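Local atomic coordinates of SusD-like protein BACOVA_02651 (Bacteroides ovatus, PDB entry 5E76), a protein that binds polysaccharide at the cell surface and probably mediates capture of xyloglucan before its transport into the periplasm for degradation. Residues A[74-79]-A[129-134]; A[266-271]-A[328-333]; A[52-57]-A[476-481]; A[369-374]-A[391-396]. All coordinates share one frame; numbering follows the deposited sequence.

Contact 1 of 4, residues A[74-79]-A[129-134]; sequences VVTMAN and NQKLVD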
loop_
_atom_site.group_PDB
_atom_site.type_symbol
_atom_site.label_atom_id
_atom_site.label_comp_id
_atom_site.label_asym_id
_atom_site.label_seq_id
_atom_site.Cartn_x
_atom_site.Cartn_y
_atom_site.Cartn_z
ATOM N N VAL A 74 13.606 -1.355 -9.217
ATOM C CA VAL A 74 13.895 -0.242 -8.317
ATOM C C VAL A 74 15.313 -0.435 -7.759
ATOM O O VAL A 74 16.077 0.529 -7.653
ATOM C CB VAL A 74 12.838 -0.106 -7.127
ATOM C CG1 VAL A 74 13.233 1.001 -6.171
ATOM C CG2 VAL A 74 11.407 0.126 -7.648
ATOM N N VAL A 75 15.658 -1.680 -7.419
ATOM C CA VAL A 75 16.932 -1.994 -6.764
ATOM C C VAL A 75 18.083 -1.701 -7.753
ATOM O O VAL A 75 19.079 -1.049 -7.405
ATOM C CB VAL A 75 16.957 -3.508 -6.243
ATOM C CG1 VAL A 75 18.352 -3.972 -5.850
ATOM C CG2 VAL A 75 15.989 -3.698 -5.034
ATOM N N THR A 76 17.918 -2.157 -8.991
ATOM C CA THR A 76 18.936 -1.991 -10.016
ATOM C C THR A 76 19.233 -0.516 -10.228
ATOM O O THR A 76 20.388 -0.105 -10.237
ATOM C CB THR A 76 18.497 -2.619 -11.344
ATOM O OG1 THR A 76 18.446 -4.045 -11.198
ATOM C CG2 THR A 76 19.463 -2.238 -12.539
ATOM N N MET A 77 18.178 0.273 -10.391
ATOM C CA MET A 77 18.323 1.712 -10.652
ATOM C C MET A 77 18.906 2.479 -9.462
ATOM O O MET A 77 19.739 3.358 -9.636
ATOM C CB MET A 77 16.980 2.322 -11.050
ATOM C CG MET A 77 17.135 3.721 -11.606
ATOM S SD MET A 77 15.609 4.568 -12.032
ATOM C CE MET A 77 15.014 3.439 -13.295
ATOM N N ALA A 78 18.485 2.156 -8.255
ATOM C CA ALA A 78 19.120 2.747 -7.094
ATOM C C ALA A 78 20.620 2.475 -7.076
ATOM O O ALA A 78 21.402 3.387 -6.834
ATOM C CB ALA A 78 18.476 2.229 -5.800
ATOM N N ASN A 79 21.010 1.220 -7.326
ATOM C CA ASN A 79 22.415 0.833 -7.400
ATOM C C ASN A 79 23.200 1.491 -8.562
ATOM O O ASN A 79 24.393 1.786 -8.421
ATOM C CB ASN A 79 22.549 -0.696 -7.532
ATOM C CG ASN A 79 22.262 -1.426 -6.233
ATOM O OD1 ASN A 79 22.170 -0.803 -5.161
ATOM N ND2 ASN A 79 22.120 -2.752 -6.312
ATOM N N ASN A 129 25.026 -4.424 -9.005
ATOM C CA ASN A 129 24.252 -5.056 -10.079
ATOM C C ASN A 129 24.931 -6.166 -10.851
ATOM O O ASN A 129 24.249 -6.997 -11.461
ATOM C CB ASN A 129 23.808 -4.006 -11.070
ATOM C CG ASN A 129 22.938 -2.988 -10.422
ATOM O OD1 ASN A 129 22.273 -3.301 -9.427
ATOM N ND2 ASN A 129 22.945 -1.755 -10.938
ATOM N N GLN A 130 26.256 -6.191 -10.817
ATOM C CA GLN A 130 27.048 -7.142 -11.622
ATOM C C GLN A 130 26.960 -6.863 -13.107
ATOM O O GLN A 130 28.002 -6.683 -13.740
ATOM C CB GLN A 130 26.640 -8.585 -11.357
ATOM C CG GLN A 130 26.676 -8.940 -9.864
ATOM C CD GLN A 130 26.871 -10.436 -9.606
ATOM O OE1 GLN A 130 27.525 -11.135 -10.387
ATOM N NE2 GLN A 130 26.306 -10.932 -8.500
ATOM N N LYS A 131 25.757 -6.845 -13.687
ATOM C CA LYS A 131 25.576 -6.426 -15.094
ATOM C C LYS A 131 26.397 -7.240 -16.120
ATOM O O LYS A 131 25.911 -7.490 -17.222
ATOM C CB LYS A 131 25.926 -4.946 -15.278
ATOM C CG LYS A 131 25.146 -3.963 -14.396
ATOM C CD LYS A 131 23.696 -3.760 -14.871
ATOM C CE LYS A 131 22.983 -2.621 -14.118
ATOM N NZ LYS A 131 23.843 -1.401 -13.888
ATOM N N LEU A 132 27.639 -7.607 -15.800
ATOM C CA LEU A 132 28.417 -8.506 -16.665
ATOM C C LEU A 132 27.763 -9.907 -16.767
ATOM O O LEU A 132 27.907 -10.593 -17.797
ATOM C CB LEU A 132 29.874 -8.632 -16.142
ATOM C CG LEU A 132 30.794 -7.393 -16.184
ATOM C CD1 LEU A 132 32.181 -7.668 -15.536
ATOM C CD2 LEU A 132 30.971 -6.938 -17.627
ATOM N N VAL A 133 27.066 -10.330 -15.705
ATOM C CA VAL A 133 26.474 -11.674 -15.646
ATOM C C VAL A 133 24.947 -11.627 -15.773
ATOM O O VAL A 133 24.270 -11.299 -14.810
ATOM C CB VAL A 133 26.818 -12.393 -14.331
ATOM C CG1 VAL A 133 26.235 -13.818 -14.326
ATOM C CG2 VAL A 133 28.313 -12.480 -14.142
ATOM N N ASP A 134 24.411 -12.004 -16.938
ATOM C CA ASP A 134 22.959 -11.931 -17.181
ATOM C C ASP A 134 22.099 -12.497 -16.050
ATOM O O ASP A 134 21.163 -11.825 -15.602
ATOM C CB ASP A 134 22.575 -12.671 -18.475
ATOM C CG ASP A 134 23.052 -11.955 -19.751
ATOM O OD1 ASP A 134 23.336 -10.741 -19.698
ATOM O OD2 ASP A 134 23.138 -12.638 -20.810
HETATM O O HOH W 1 20.599 -5.318 -9.521
#
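Asn129 OD1 receives two donors: Asn79 ND2 at 3.2 Å and a water whose oxygen lies 2.6 Å from the same OD1. The N-H of Asn79 points fairly straight at its acceptor (155°), and OD1 lies close to the amide plane of Asn79. Seen from Asn129, however, the donor stands above the carbonyl plane, 36° out of it, and so misses the lone pairs. The water reaches back to Thr76 OG1, 3.0 Å from it, and bridges loop to helix beside the direct bond. The other half of the Asn129 amide works as a donor, with ND2 3.1 Å from Thr76 O, the backbone carbonyl of the same helix. One asparagine therefore reads both a side-chain amide and a main-chain carbonyl. Asn79 is itself held by further partners, since its OD1 is bonded to Arg109 and its ND2 also donates to Ile126 O, while Thr76 OG1 is bonded to Tyr72 O. The apolar part is small: Thr76 CG2, anti to its main-chain nitrogen, meets Lys131 CE at 3.9 Å, and the bent lysine chain continues to Ser80 OG, to which NZ is hydrogen-bonded. This is side-chain and water-mediated pinning of an irregular loop onto helix 62-84, within the N-terminal helical region, whose sequence family belongs to the TPR clan.

Contact 2 of 4, residues A[266-271]-A[328-333]; sequences GGVNCW and GGPDDD. With BGC (beta-D-glucopyranose), chain B; BGC (beta-D-glucopyranose), chain C.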
loop_
_atom_site.group_PDB
_atom_site.type_symbol
_atom_site.label_atom_id
_atom_site.label_comp_id
_atom_site.label_asym_id
_atom_site.label_seq_id
_atom_site.Cartn_x
_atom_site.Cartn_y
_atom_site.Cartn_z
ATOM N N GLY A 266 -15.401 9.820 -17.848
ATOM C CA GLY A 266 -15.637 10.749 -18.931
ATOM C C GLY A 266 -15.473 10.077 -20.277
ATOM O O GLY A 266 -14.862 10.633 -21.181
ATOM N N GLY A 267 -15.998 8.860 -20.388
ATOM C CA GLY A 267 -15.971 8.106 -21.620
ATOM C C GLY A 267 -14.823 7.109 -21.797
ATOM O O GLY A 267 -14.984 6.136 -22.528
ATOM N N VAL A 268 -13.680 7.342 -21.147
ATOM C CA VAL A 268 -12.457 6.558 -21.395
ATOM C C VAL A 268 -12.632 5.057 -21.142
ATOM O O VAL A 268 -13.347 4.648 -20.238
ATOM C CB VAL A 268 -11.288 7.081 -20.533
ATOM C CG1 VAL A 268 -10.091 6.156 -20.613
ATOM C CG2 VAL A 268 -10.901 8.486 -20.979
ATOM N N ASN A 269 -11.968 4.241 -21.953
ATOM C CA ASN A 269 -12.139 2.788 -21.883
ATOM C C ASN A 269 -11.667 2.219 -20.541
ATOM O O ASN A 269 -10.639 2.646 -20.005
ATOM C CB ASN A 269 -11.387 2.108 -23.031
ATOM C CG ASN A 269 -11.648 0.611 -23.102
ATOM O OD1 ASN A 269 -12.770 0.151 -22.884
ATOM N ND2 ASN A 269 -10.611 -0.156 -23.427
ATOM N N CYS A 270 -12.430 1.267 -20.007
ATOM C CA CYS A 270 -12.100 0.615 -18.742
ATOM C C CYS A 270 -12.884 -0.677 -18.650
ATOM O O CYS A 270 -13.746 -0.942 -19.506
ATOM C CB CYS A 270 -12.404 1.526 -17.541
ATOM S SG CYS A 270 -14.111 2.114 -17.444
ATOM N N TRP A 271 -12.591 -1.480 -17.623
ATOM C CA TRP A 271 -13.135 -2.828 -17.557
ATOM C C TRP A 271 -13.147 -3.457 -16.177
ATOM O O TRP A 271 -13.476 -4.630 -16.055
ATOM C CB TRP A 271 -12.328 -3.741 -18.505
ATOM C CG TRP A 271 -10.876 -3.606 -18.256
ATOM C CD1 TRP A 271 -10.192 -4.032 -17.153
ATOM C CD2 TRP A 271 -9.913 -2.979 -19.109
ATOM N NE1 TRP A 271 -8.871 -3.704 -17.263
ATOM C CE2 TRP A 271 -8.667 -3.066 -18.458
ATOM C CE3 TRP A 271 -9.980 -2.360 -20.366
ATOM C CZ2 TRP A 271 -7.495 -2.560 -19.024
ATOM C CZ3 TRP A 271 -8.820 -1.851 -20.918
ATOM C CH2 TRP A 271 -7.595 -1.952 -20.254
ATOM N N GLY A 328 -12.229 10.283 -12.109
ATOM C CA GLY A 328 -13.367 10.766 -12.865
ATOM C C GLY A 328 -13.037 10.913 -14.330
ATOM O O GLY A 328 -12.243 10.147 -14.883
ATOM N N GLY A 329 -13.649 11.899 -14.968
ATOM C CA GLY A 329 -13.434 12.127 -16.377
ATOM C C GLY A 329 -12.296 13.108 -16.576
ATOM O O GLY A 329 -11.876 13.777 -15.627
ATOM N N PRO A 330 -11.779 13.198 -17.814
ATOM C CA PRO A 330 -10.735 14.185 -18.098
ATOM C C PRO A 330 -11.225 15.618 -17.869
ATOM O O PRO A 330 -10.407 16.510 -17.654
ATOM C CB PRO A 330 -10.386 13.924 -19.566
ATOM C CG PRO A 330 -11.451 13.039 -20.099
ATOM C CD PRO A 330 -12.054 12.321 -18.961
ATOM N N ASP A 331 -12.533 15.836 -17.855
ATOM C CA ASP A 331 -13.018 17.188 -17.592
ATOM C C ASP A 331 -13.274 17.453 -16.102
ATOM O O ASP A 331 -13.492 18.603 -15.721
ATOM C CB ASP A 331 -14.278 17.466 -18.416
ATOM C CG ASP A 331 -13.982 17.514 -19.907
ATOM O OD1 ASP A 331 -12.889 18.006 -20.271
ATOM O OD2 ASP A 331 -14.823 17.049 -20.710
ATOM N N ASP A 332 -13.187 16.410 -15.265
ATOM C CA ASP A 332 -13.560 16.498 -13.849
ATOM C C ASP A 332 -12.373 16.982 -13.028
ATOM O O ASP A 332 -11.814 16.263 -12.208
ATOM C CB ASP A 332 -14.068 15.148 -13.358
ATOM C CG ASP A 332 -15.367 14.756 -14.005
ATOM O OD1 ASP A 332 -15.989 15.620 -14.638
ATOM O OD2 ASP A 332 -15.791 13.598 -13.856
ATOM N N ASP A 333 -12.033 18.247 -13.245
ATOM C CA ASP A 333 -10.810 18.860 -12.741
ATOM C C ASP A 333 -9.535 18.043 -12.883
ATOM O O ASP A 333 -8.653 18.126 -12.027
ATOM C CB ASP A 333 -11.001 19.205 -11.288
ATOM C CG ASP A 333 -12.057 20.260 -11.089
ATOM O OD1 ASP A 333 -12.241 21.072 -12.019
ATOM O OD2 ASP A 333 -12.704 20.279 -10.022
HETATM C C2 BGC B . -12.585 -7.755 -17.548
HETATM C C3 BGC B . -13.200 -8.962 -16.959
HETATM C C4 BGC B . -14.005 -9.661 -17.954
HETATM C C5 BGC B . -13.215 -10.064 -19.129
HETATM C C6 BGC B . -14.158 -10.667 -20.145
HETATM C C1 BGC B . -11.637 -8.175 -18.689
HETATM O O2 BGC B . -11.886 -7.006 -16.559
HETATM O O3 BGC B . -14.015 -8.586 -15.791
HETATM O O4 BGC B . -14.585 -10.876 -17.390
HETATM O O5 BGC B . -12.513 -8.914 -19.704
HETATM O O6 BGC B . -13.677 -10.477 -21.466
HETATM C C2 BGC C . -8.995 -6.528 -22.317
HETATM C C3 BGC C . -10.294 -6.659 -21.529
HETATM C C4 BGC C . -10.070 -7.416 -20.225
HETATM C C5 BGC C . -8.874 -6.856 -19.465
HETATM C C6 BGC C . -8.602 -7.661 -18.199
HETATM C C1 BGC C . -7.865 -6.020 -21.430
HETATM O O2 BGC C . -9.188 -5.626 -23.412
HETATM O O3 BGC C . -11.268 -7.347 -22.322
HETATM O O4 BGC C . -11.243 -7.323 -19.409
HETATM O O5 BGC C . -7.720 -6.882 -20.304
HETATM O O6 BGC C . -7.201 -7.644 -17.905
#
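Gly266 and Gly329 pack backbone on backbone, their CA atoms 3.6 Å apart, with Gly266 N 3.4 Å from Gly329 CA. The lack of a side chain on either glycine makes this approach possible, and Gly266 also has positive phi (51°). The Pro330 ring continues the packing, placing CD 3.9 Å from Gly266 CA. No hydrogen bond crosses between the segments, so the tight part is van der Waals packing. It is backed by the type I turn Gly329-Asp332, closed by Asp332 N to Gly329 O; Asp332 OD2 also accepts from Gly329 N at 3.0 Å. This tight pair is buried at Gly329 and exposed to solvent at Gly266; Val268 CG2, 4.5 Å from Pro330 CD, forms a looser, buried edge. At the far end of 266-271, Trp271 belongs to the glycan pocket. One face of its indole carries the chain C glucose, whose C5 lies 3.7 Å above the ring plane, offset toward the rim. Asn269 ND2 lies in the ring plane at its edge and is hydrogen-bonded to Gln340. Segment 266-271 lies between helix 255-258, touched by Val268 (at Leu255) and Trp271 (at Ser256), and strand 275-276; 328-333 lies between strands 313-314 and 347-351.

Contact 3 of 4, residues A[52-57]-A[476-481]; sequences FVTFQV and FTINIE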
loop_
_atom_site.group_PDB
_atom_site.type_symbol
_atom_site.label_atom_id
_atom_site.label_comp_id
_atom_site.label_asym_id
_atom_site.label_seq_id
_atom_site.Cartn_x
_atom_site.Cartn_y
_atom_site.Cartn_z
ATOM N N PHE A 52 -5.526 -14.271 -5.476
ATOM C CA PHE A 52 -4.845 -13.519 -4.438
ATOM C C PHE A 52 -5.751 -13.359 -3.201
ATOM O O PHE A 52 -5.287 -13.422 -2.032
ATOM C CB PHE A 52 -4.426 -12.160 -5.003
ATOM C CG PHE A 52 -3.220 -12.216 -5.884
ATOM C CD1 PHE A 52 -3.332 -12.411 -7.255
ATOM C CD2 PHE A 52 -1.965 -12.081 -5.340
ATOM C CE1 PHE A 52 -2.203 -12.465 -8.054
ATOM C CE2 PHE A 52 -0.835 -12.155 -6.121
ATOM C CZ PHE A 52 -0.951 -12.345 -7.484
ATOM N N VAL A 53 -7.044 -13.162 -3.445
ATOM C CA VAL A 53 -8.007 -12.988 -2.342
ATOM C C VAL A 53 -8.255 -14.310 -1.658
ATOM O O VAL A 53 -8.427 -14.362 -0.443
ATOM C CB VAL A 53 -9.391 -12.427 -2.809
ATOM C CG1 VAL A 53 -10.340 -12.225 -1.606
ATOM C CG2 VAL A 53 -9.248 -11.118 -3.570
ATOM N N THR A 54 -8.287 -15.376 -2.448
ATOM C CA THR A 54 -8.715 -16.696 -1.968
ATOM C C THR A 54 -7.546 -17.607 -1.636
ATOM O O THR A 54 -7.740 -18.772 -1.287
ATOM C CB THR A 54 -9.588 -17.404 -3.012
ATOM O OG1 THR A 54 -8.803 -17.638 -4.189
ATOM C CG2 THR A 54 -10.786 -16.566 -3.374
ATOM N N PHE A 55 -6.333 -17.080 -1.757
ATOM C CA PHE A 55 -5.102 -17.861 -1.486
ATOM C C PHE A 55 -4.928 -19.111 -2.382
ATOM O O PHE A 55 -4.654 -20.197 -1.915
ATOM C CB PHE A 55 -5.047 -18.277 -0.002
ATOM C CG PHE A 55 -4.744 -17.157 0.914
ATOM C CD1 PHE A 55 -3.437 -16.870 1.254
ATOM C CD2 PHE A 55 -5.755 -16.371 1.448
ATOM C CE1 PHE A 55 -3.145 -15.817 2.136
ATOM C CE2 PHE A 55 -5.461 -15.323 2.293
ATOM C CZ PHE A 55 -4.155 -15.052 2.636
ATOM N N GLN A 56 -5.098 -18.925 -3.676
ATOM C CA GLN A 56 -4.892 -19.981 -4.666
ATOM C C GLN A 56 -3.838 -19.572 -5.699
ATOM O O GLN A 56 -3.848 -20.057 -6.840
ATOM C CB GLN A 56 -6.214 -20.299 -5.373
ATOM C CG GLN A 56 -7.403 -20.451 -4.423
ATOM C CD GLN A 56 -7.203 -21.586 -3.445
ATOM O OE1 GLN A 56 -6.866 -22.691 -3.873
ATOM N NE2 GLN A 56 -7.452 -21.337 -2.115
ATOM N N VAL A 57 -2.940 -18.668 -5.319
ATOM C CA VAL A 57 -1.928 -18.186 -6.235
ATOM C C VAL A 57 -0.873 -19.271 -6.510
ATOM O O VAL A 57 -0.407 -19.924 -5.574
ATOM C CB VAL A 57 -1.221 -16.946 -5.710
ATOM C CG1 VAL A 57 -0.198 -16.462 -6.754
ATOM C CG2 VAL A 57 -2.241 -15.851 -5.401
ATOM N N PHE A 476 -14.510 -23.948 -3.998
ATOM C CA PHE A 476 -13.288 -24.754 -3.778
ATOM C C PHE A 476 -12.829 -24.552 -2.328
ATOM O O PHE A 476 -13.446 -23.746 -1.614
ATOM C CB PHE A 476 -12.202 -24.341 -4.745
ATOM C CG PHE A 476 -12.002 -22.853 -4.802
ATOM C CD1 PHE A 476 -12.792 -22.047 -5.620
ATOM C CD2 PHE A 476 -11.046 -22.258 -4.009
ATOM C CE1 PHE A 476 -12.594 -20.688 -5.665
ATOM C CE2 PHE A 476 -10.852 -20.896 -4.045
ATOM C CZ PHE A 476 -11.611 -20.114 -4.864
ATOM N N THR A 477 -11.793 -25.271 -1.894
ATOM C CA THR A 477 -11.368 -25.303 -0.499
ATOM C C THR A 477 -10.600 -24.010 -0.167
ATOM O O THR A 477 -9.771 -23.538 -0.952
ATOM C CB THR A 477 -10.525 -26.539 -0.214
ATOM O OG1 THR A 477 -11.256 -27.732 -0.556
ATOM C CG2 THR A 477 -10.146 -26.624 1.227
ATOM N N ILE A 478 -10.991 -23.363 0.939
ATOM C CA ILE A 478 -10.336 -22.147 1.442
ATOM C C ILE A 478 -10.190 -22.383 2.905
ATOM O O ILE A 478 -11.131 -22.206 3.698
ATOM C CB ILE A 478 -11.116 -20.852 1.192
ATOM C CG1 ILE A 478 -11.105 -20.517 -0.294
ATOM C CG2 ILE A 478 -10.520 -19.672 1.980
ATOM C CD1 ILE A 478 -12.134 -19.399 -0.690
ATOM N N ASN A 479 -9.003 -22.849 3.236
ATOM C CA ASN A 479 -8.590 -23.088 4.576
ATOM C C ASN A 479 -7.147 -22.533 4.663
ATOM O O ASN A 479 -6.168 -23.200 4.294
ATOM C CB ASN A 479 -8.711 -24.571 4.829
ATOM C CG ASN A 479 -8.106 -25.000 6.102
ATOM O OD1 ASN A 479 -8.322 -24.396 7.165
ATOM N ND2 ASN A 479 -7.367 -26.081 6.038
ATOM N N ILE A 480 -7.024 -21.287 5.131
ATOM C CA ILE A 480 -5.767 -20.570 5.027
ATOM C C ILE A 480 -4.866 -20.994 6.179
ATOM O O ILE A 480 -5.302 -21.071 7.303
ATOM C CB ILE A 480 -5.993 -19.093 5.010
ATOM C CG1 ILE A 480 -6.845 -18.761 3.795
ATOM C CG2 ILE A 480 -4.690 -18.316 4.961
ATOM C CD1 ILE A 480 -7.682 -17.538 3.957
ATOM N N GLU A 481 -3.630 -21.365 5.858
ATOM C CA GLU A 481 -2.703 -21.905 6.844
ATOM C C GLU A 481 -1.395 -21.176 6.724
ATOM O O GLU A 481 -1.148 -20.519 5.741
ATOM C CB GLU A 481 -2.490 -23.403 6.646
ATOM C CG GLU A 481 -3.751 -24.252 6.699
ATOM C CD GLU A 481 -3.440 -25.721 6.675
ATOM O OE1 GLU A 481 -2.777 -26.218 5.688
ATOM O OE2 GLU A 481 -3.816 -26.402 7.658
HETATM O O HOH W 2 -7.860 -24.746 -2.492
HETATM O O HOH W 3 -6.889 -23.036 0.884
#
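The Phe55 ring carries Ile480 CG2 over the centre of one face, 3.9 Å from the ring centroid and 4° off the normal, a clear CH-pi contact. The longer branch of the isoleucine reaches toward the rim of the same ring, bringing CD1 to 3.4 Å from Phe55 CD2. The Phe476 ring is met differently: Thr54 CB lies in plane at its edge, with Thr54 OG1 3.8 Å from Phe476 CZ. Gln56 and Phe476 run antiparallel alongside each other, Gln56 CG 3.5 Å from Phe476 CE2 and the amide turned 59° from the ring plane. Phe476 CG sits between its backbone N and carbonyl carbon (chi1 48°), which sends the ring toward Thr54 and Gln56. Phe55 is the first residue to leave helical backbone angles after the short helix 51-54, taking positive phi, and the contact joins the N-terminal family region of the SusD fold to the C-terminal one. The bend of Gln56 at chi2 folds its amide back, and NE2 donates to Thr54 O at 2.7 Å from above the carbonyl plane. The other amide atom faces across: a water donates to both Gln56 OE1 and Thr477 O, 2.7 Å from each. Ile478 CD1 fills in beside Thr54 CB at 4.0 Å. In the loop 476-481, Ile480 N is hydrogen-bonded to Asn433 OD1, a residue of the sodium site.

Contact 4 of 4, residues A[369-374]-A[391-396]; sequences TLSDGR and KSSITL. With EDO (1,2-ethanediol), chain E.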
loop_
_atom_site.group_PDB
_atom_site.type_symbol
_atom_site.label_atom_id
_atom_site.label_comp_id
_atom_site.label_asym_id
_atom_site.label_seq_id
_atom_site.Cartn_x
_atom_site.Cartn_y
_atom_site.Cartn_z
ATOM N N THR A 369 -4.424 -2.078 26.105
ATOM C CA THR A 369 -5.137 -0.870 25.709
ATOM C C THR A 369 -4.204 0.305 25.850
ATOM O O THR A 369 -3.240 0.230 26.596
ATOM C CB THR A 369 -6.434 -0.626 26.581
ATOM O OG1 THR A 369 -6.041 -0.281 27.914
ATOM C CG2 THR A 369 -7.282 -1.904 26.699
ATOM N N LEU A 370 -4.509 1.379 25.136
ATOM C CA LEU A 370 -3.784 2.634 25.184
ATOM C C LEU A 370 -4.827 3.688 25.472
ATOM O O LEU A 370 -5.731 3.865 24.639
ATOM C CB LEU A 370 -3.096 2.939 23.847
ATOM C CG LEU A 370 -2.359 4.273 23.766
ATOM C CD1 LEU A 370 -1.212 4.241 24.745
ATOM C CD2 LEU A 370 -1.840 4.518 22.358
ATOM N N SER A 371 -4.702 4.374 26.627
ATOM C CA SER A 371 -5.726 5.314 27.138
ATOM C C SER A 371 -5.220 6.733 27.250
ATOM O O SER A 371 -5.962 7.636 27.664
ATOM C CB SER A 371 -6.208 4.932 28.543
ATOM O OG SER A 371 -6.627 3.597 28.625
ATOM N N ASP A 372 -3.936 6.918 26.966
ATOM C CA ASP A 372 -3.415 8.265 26.977
ATOM C C ASP A 372 -2.122 8.446 26.222
ATOM O O ASP A 372 -1.467 7.489 25.783
ATOM C CB ASP A 372 -3.191 8.737 28.409
ATOM C CG ASP A 372 -2.298 7.784 29.200
ATOM O OD1 ASP A 372 -1.729 6.867 28.590
ATOM O OD2 ASP A 372 -2.193 7.929 30.461
ATOM N N GLY A 373 -1.745 9.712 26.122
ATOM C CA GLY A 373 -0.488 10.078 25.512
ATOM C C GLY A 373 -0.653 10.608 24.123
ATOM O O GLY A 373 -1.739 10.615 23.551
ATOM N N ARG A 374 0.474 11.019 23.573
ATOM C CA ARG A 374 0.491 11.672 22.279
ATOM C C ARG A 374 0.215 10.701 21.114
ATOM O O ARG A 374 -0.281 11.104 20.039
ATOM C CB ARG A 374 1.838 12.356 22.099
ATOM C CG ARG A 374 2.045 13.523 23.048
ATOM C CD ARG A 374 1.027 14.651 22.813
ATOM N NE ARG A 374 1.174 15.355 21.530
ATOM C CZ ARG A 374 0.296 16.245 21.070
ATOM N NH1 ARG A 374 -0.792 16.511 21.775
ATOM N NH2 ARG A 374 0.481 16.866 19.912
ATOM N N LYS A 391 -11.852 7.948 19.998
ATOM C CA LYS A 391 -11.886 6.847 20.944
ATOM C C LYS A 391 -11.090 7.271 22.193
ATOM O O LYS A 391 -10.044 7.918 22.070
ATOM C CB LYS A 391 -11.327 5.573 20.315
ATOM C CG LYS A 391 -12.125 5.130 19.096
ATOM C CD LYS A 391 -11.589 3.830 18.453
ATOM C CE LYS A 391 -12.121 2.595 19.205
ATOM N NZ LYS A 391 -13.642 2.589 19.192
ATOM N N SER A 392 -11.591 6.934 23.382
ATOM C CA SER A 392 -10.953 7.348 24.631
ATOM C C SER A 392 -9.891 6.330 24.999
ATOM O O SER A 392 -8.981 6.593 25.776
ATOM C CB SER A 392 -11.988 7.491 25.764
ATOM O OG SER A 392 -12.612 6.228 25.993
ATOM N N SER A 393 -9.999 5.146 24.428
ATOM C CA SER A 393 -8.919 4.204 24.527
ATOM C C SER A 393 -9.011 3.221 23.368
ATOM O O SER A 393 -10.094 3.056 22.801
ATOM C CB SER A 393 -8.970 3.488 25.870
ATOM O OG SER A 393 -9.939 2.459 25.830
ATOM N N ILE A 394 -7.884 2.583 23.019
ATOM C CA ILE A 394 -7.827 1.687 21.852
ATOM C C ILE A 394 -7.061 0.433 22.123
ATOM O O ILE A 394 -6.240 0.390 23.026
ATOM C CB ILE A 394 -7.172 2.351 20.588
ATOM C CG1 ILE A 394 -5.674 2.646 20.804
ATOM C CG2 ILE A 394 -7.956 3.571 20.208
ATOM C CD1 ILE A 394 -4.986 3.434 19.673
ATOM N N THR A 395 -7.358 -0.589 21.337
ATOM C CA THR A 395 -6.602 -1.836 21.364
ATOM C C THR A 395 -5.923 -2.096 19.988
ATOM O O THR A 395 -6.089 -1.317 19.057
ATOM C CB THR A 395 -7.518 -3.019 21.682
ATOM O OG1 THR A 395 -8.442 -3.171 20.594
ATOM C CG2 THR A 395 -8.348 -2.783 22.957
ATOM N N LEU A 396 -5.164 -3.179 19.875
ATOM C CA LEU A 396 -4.639 -3.570 18.590
ATOM C C LEU A 396 -5.781 -3.774 17.581
ATOM O O LEU A 396 -5.644 -3.365 16.438
ATOM C CB LEU A 396 -3.776 -4.857 18.691
ATOM C CG LEU A 396 -3.108 -5.269 17.383
ATOM C CD1 LEU A 396 -2.141 -4.192 16.978
ATOM C CD2 LEU A 396 -2.375 -6.614 17.455
HETATM C C1 EDO E . -1.862 -4.381 29.657
HETATM O O1 EDO E . -0.911 -4.961 30.526
HETATM C C2 EDO E . -2.571 -3.163 30.261
HETATM O O2 EDO E . -3.279 -2.495 29.202
#
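Leu370 and Ile394 form a single antiparallel bridge, an isolated hydrogen-bonded pair in a region otherwise built of helices. Leu370 N donates to Ile394 O at 2.9 Å, in the carbonyl plane, and Ile394 N returns a bond to Leu370 O at 3.0 Å, there tilted 27° from the plane. Each carbonyl also takes a CA-H...O contact: Thr369 CA lies 3.2 Å from Ile394 O, and Ser393 CA lies 3.2 Å from Leu370 O. Beyond the backbone, Leu370 CB rests on Ile394 CG1 at 4.0 Å; the isoleucine places this branch between its N and its carbonyl carbon (chi1 67°). The neighbouring pairs touch through side chains as well, Thr369 CG2 with Thr395 CG2 at 4.0 Å and Ser371 OG with Ser393 CB at 3.6 Å. Both segments lead into helices. Gly373 occupies the N-cap of helix 374-385, and Thr395 the N-cap of helix 396-407, where its hydroxyl caps a backbone N. The bridge joins the loop before helix 374-385 to the loop after it; Leu370 leans on Cys363 of helix 352-364, while Ile394 packs against Leu376 and Phe379 of helix 374-385 and Ile399 of helix 396-407.

Following the chain from the N terminus, contact 3 opens first, at 52-57, and closes last, at 476-481, so its 418-residue loop encloses the other three contacts. Within it they come in series and none crosses another: contact 1 closes a 49-residue, largely helical loop that begins on helix 62-84, contact 2 a 56-residue, mostly irregular loop bordering the glycan pocket, and contact 4 a short 16-residue loop around helix 374-385. Contacts 1 and 4 lie on opposite sides of the chain's centre, their centres about 46 Å apart. Contact 3 ties the two family regions together, whereas the others each join parts of one region.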